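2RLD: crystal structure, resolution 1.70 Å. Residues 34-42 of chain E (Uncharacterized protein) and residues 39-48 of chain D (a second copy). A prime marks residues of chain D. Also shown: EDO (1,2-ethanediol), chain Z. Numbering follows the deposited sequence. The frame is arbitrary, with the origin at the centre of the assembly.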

# COMPACT_ATOMS: atom_id res chain seq x y z
N LYS E 34 7.84 17.92 9.49
CA LYS E 34 8.42 17.25 8.31
C LYS E 34 8.66 15.76 8.57
O LYS E 34 9.74 15.25 8.33
CB LYS E 34 9.73 17.93 7.88
CG LYS E 34 9.59 19.43 7.73
CD LYS E 34 8.53 19.79 6.73
N GLU E 35 7.64 15.08 9.07
CA GLU E 35 7.76 13.65 9.35
C GLU E 35 6.61 12.98 8.61
O GLU E 35 5.44 13.35 8.80
CB GLU E 35 7.67 13.37 10.86
CG GLU E 35 8.27 12.02 11.31
CD GLU E 35 7.48 10.84 10.81
OE1 GLU E 35 6.25 10.83 11.01
OE2 GLU E 35 8.07 9.93 10.21
N PHE E 36 6.98 12.00 7.78
CA PHE E 36 6.10 11.45 6.76
C PHE E 36 5.79 9.98 6.90
O PHE E 36 4.88 9.49 6.20
CB PHE E 36 6.77 11.65 5.38
CG PHE E 36 7.11 13.08 5.09
CD1 PHE E 36 6.15 13.94 4.62
CD2 PHE E 36 8.40 13.55 5.30
CE1 PHE E 36 6.45 15.28 4.35
CE2 PHE E 36 8.70 14.90 5.04
CZ PHE E 36 7.71 15.75 4.59
N VAL E 37 6.57 9.27 7.72
CA VAL E 37 6.54 7.83 7.81
C VAL E 37 5.76 7.34 9.03
O VAL E 37 4.74 6.59 8.91
CB VAL E 37 8.00 7.27 7.82
CG1 VAL E 37 7.98 5.75 8.09
CG2 VAL E 37 8.69 7.61 6.51
N MSE E 38 6.18 7.75 10.23
CA MSE E 38 5.41 7.36 11.41
C MSE E 38 4.05 8.03 11.37
O MSE E 38 3.03 7.44 11.76
CB MSE E 38 6.17 7.73 12.68
CG MSE E 38 7.54 7.15 12.71
SE MSE E 38 8.47 7.53 14.40
CE MSE E 38 9.05 9.35 14.03
N SER E 39 4.02 9.26 10.87
CA SER E 39 2.77 10.00 10.70
C SER E 39 1.78 9.20 9.83
O SER E 39 0.63 9.04 10.19
CB SER E 39 3.04 11.38 10.09
OG SER E 39 3.69 11.28 8.83
N LYS E 40 2.24 8.67 8.70
CA LYS E 40 1.38 7.85 7.85
C LYS E 40 0.83 6.63 8.62
O LYS E 40 -0.36 6.30 8.50
CB LYS E 40 2.14 7.41 6.62
CG LYS E 40 1.30 6.66 5.63
CD LYS E 40 2.12 6.30 4.40
CE LYS E 40 1.28 5.52 3.38
NZ LYS E 40 2.03 5.26 2.11
N GLN E 41 1.70 5.96 9.37
CA GLN E 41 1.31 4.81 10.19
C GLN E 41 0.22 5.15 11.19
O GLN E 41 -0.79 4.43 11.30
CB GLN E 41 2.52 4.22 10.93
CG GLN E 41 3.65 3.67 10.04
CD GLN E 41 3.18 2.58 9.08
OE1 GLN E 41 2.41 1.71 9.45
NE2 GLN E 41 3.65 2.62 7.85
N ILE E 42 0.38 6.24 11.93
CA ILE E 42 -0.60 6.57 12.96
C ILE E 42 -1.90 7.15 12.35
O ILE E 42 -2.98 6.95 12.88
CB ILE E 42 -0.00 7.47 14.06
CG1 ILE E 42 -0.85 7.37 15.34
CG2 ILE E 42 0.21 8.93 13.58
CD1 ILE E 42 -0.36 8.20 16.50
C1 EDO Z . 12.04 14.90 10.81
O1 EDO Z . 11.70 14.70 9.43
C2 EDO Z . 13.45 15.47 10.89
O2 EDO Z . 13.64 16.09 12.17
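Chain D 39-48: SKQILRSGTS

A branched apolar side chain at the start of a helix can pack across several residues of a neighbouring helix, and the contact between two copies of one protein in 2RLD illustrates this. In chain E a loop leads into the helix that begins at Met38; in chain D residues 39 to 48 are helical throughout. The two helix axes run in broadly the same direction, crossing at -47° with a closest approach of 10.9 Å.

Val37 is the centre of it, covering the largest area, and its CA lies 6.2 Å from Arg44′ CA. Its side chain points toward chain D and meets three residues: Val37 CB lies 3.6 Å from Leu43′ CD2, Val37 CG1 3.7 Å from Arg44′ CB, and Val37 CG2 3.9 Å from Lys40′ O. Leu43′ in turn reaches Met38, with Leu43′ CD1 4.4 Å from Met38 CG. Lys40′ extends its chain so that Lys40′ NZ comes 4.0 Å from Phe36 CD2. No hydrogen bond joins the two stretches. Glu35 OE2 accepts from Val37 N (3.0 Å) and Met38 N (2.9 Å), capping the helix, while Glu35 OE2 also packs 3.5 Å from Leu43′ CD2.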

# COMPACT_ATOMS: atom_id res chain seq x y z
N SER D 39 16.85 6.59 4.22
CA SER D 39 16.45 7.02 5.56
C SER D 39 14.95 6.70 5.86
O SER D 39 14.60 6.17 6.93
CB SER D 39 16.72 8.51 5.71
OG SER D 39 16.02 9.32 4.74
N LYS D 40 14.07 7.04 4.92
CA LYS D 40 12.63 6.82 5.11
C LYS D 40 12.32 5.33 5.11
O LYS D 40 11.43 4.87 5.84
CB LYS D 40 11.81 7.53 4.04
CG LYS D 40 11.84 9.06 4.22
CD LYS D 40 10.95 9.81 3.24
CE LYS D 40 11.27 11.31 3.32
NZ LYS D 40 10.64 12.13 2.24
N GLN D 41 13.05 4.58 4.30
CA GLN D 41 12.86 3.13 4.25
C GLN D 41 13.23 2.48 5.59
O GLN D 41 12.46 1.69 6.14
CB GLN D 41 13.67 2.50 3.12
CG GLN D 41 13.25 2.94 1.73
CD GLN D 41 11.85 2.46 1.36
OE1 GLN D 41 11.45 1.33 1.67
NE2 GLN D 41 11.08 3.33 0.70
N ILE D 42 14.40 2.81 6.12
CA ILE D 42 14.83 2.21 7.40
C ILE D 42 14.02 2.73 8.57
O ILE D 42 13.80 2.03 9.54
CB ILE D 42 16.35 2.37 7.63
CG1 ILE D 42 16.85 1.33 8.65
CG2 ILE D 42 16.74 3.78 8.05
CD1 ILE D 42 18.40 1.34 8.81
N LEU D 43 13.59 3.99 8.49
CA LEU D 43 12.66 4.53 9.49
C LEU D 43 11.42 3.63 9.60
O LEU D 43 11.05 3.23 10.69
CB LEU D 43 12.26 5.95 9.15
CG LEU D 43 11.28 6.62 10.15
CD1 LEU D 43 11.78 6.57 11.62
CD2 LEU D 43 11.01 8.06 9.72
N ARG D 44 10.80 3.29 8.47
CA ARG D 44 9.64 2.46 8.51
C ARG D 44 9.96 1.06 9.07
O ARG D 44 9.28 0.59 10.00
CB ARG D 44 8.99 2.37 7.12
CG ARG D 44 7.58 1.73 7.13
CD ARG D 44 7.24 1.08 5.83
NE ARG D 44 8.19 -0.00 5.59
CZ ARG D 44 8.18 -1.18 6.22
NH1 ARG D 44 7.24 -1.48 7.11
NH2 ARG D 44 9.12 -2.07 5.94
N SER D 45 10.95 0.38 8.49
CA SER D 45 11.20 -1.01 8.87
C SER D 45 11.68 -1.07 10.32
O SER D 45 11.23 -1.93 11.08
CB SER D 45 12.21 -1.68 7.93
OG SER D 45 13.50 -1.07 8.02
N GLY D 46 12.54 -0.14 10.71
CA GLY D 46 13.14 -0.22 12.05
C GLY D 46 12.19 0.11 13.19
O GLY D 46 12.33 -0.40 14.33
N THR D 47 11.20 0.94 12.92
CA THR D 47 10.21 1.29 13.96
C THR D 47 9.06 0.30 13.91
O THR D 47 8.33 0.12 14.90
CB THR D 47 9.66 2.72 13.81
OG1 THR D 47 9.05 2.86 12.51
CG2 THR D 47 10.79 3.79 13.98
N SER D 48 8.89 -0.40 12.79
CA SER D 48 7.83 -1.42 12.70
C SER D 48 8.14 -2.72 13.45
O SER D 48 7.24 -3.51 13.74
CB SER D 48 7.52 -1.71 11.24
OG SER D 48 6.86 -0.61 10.63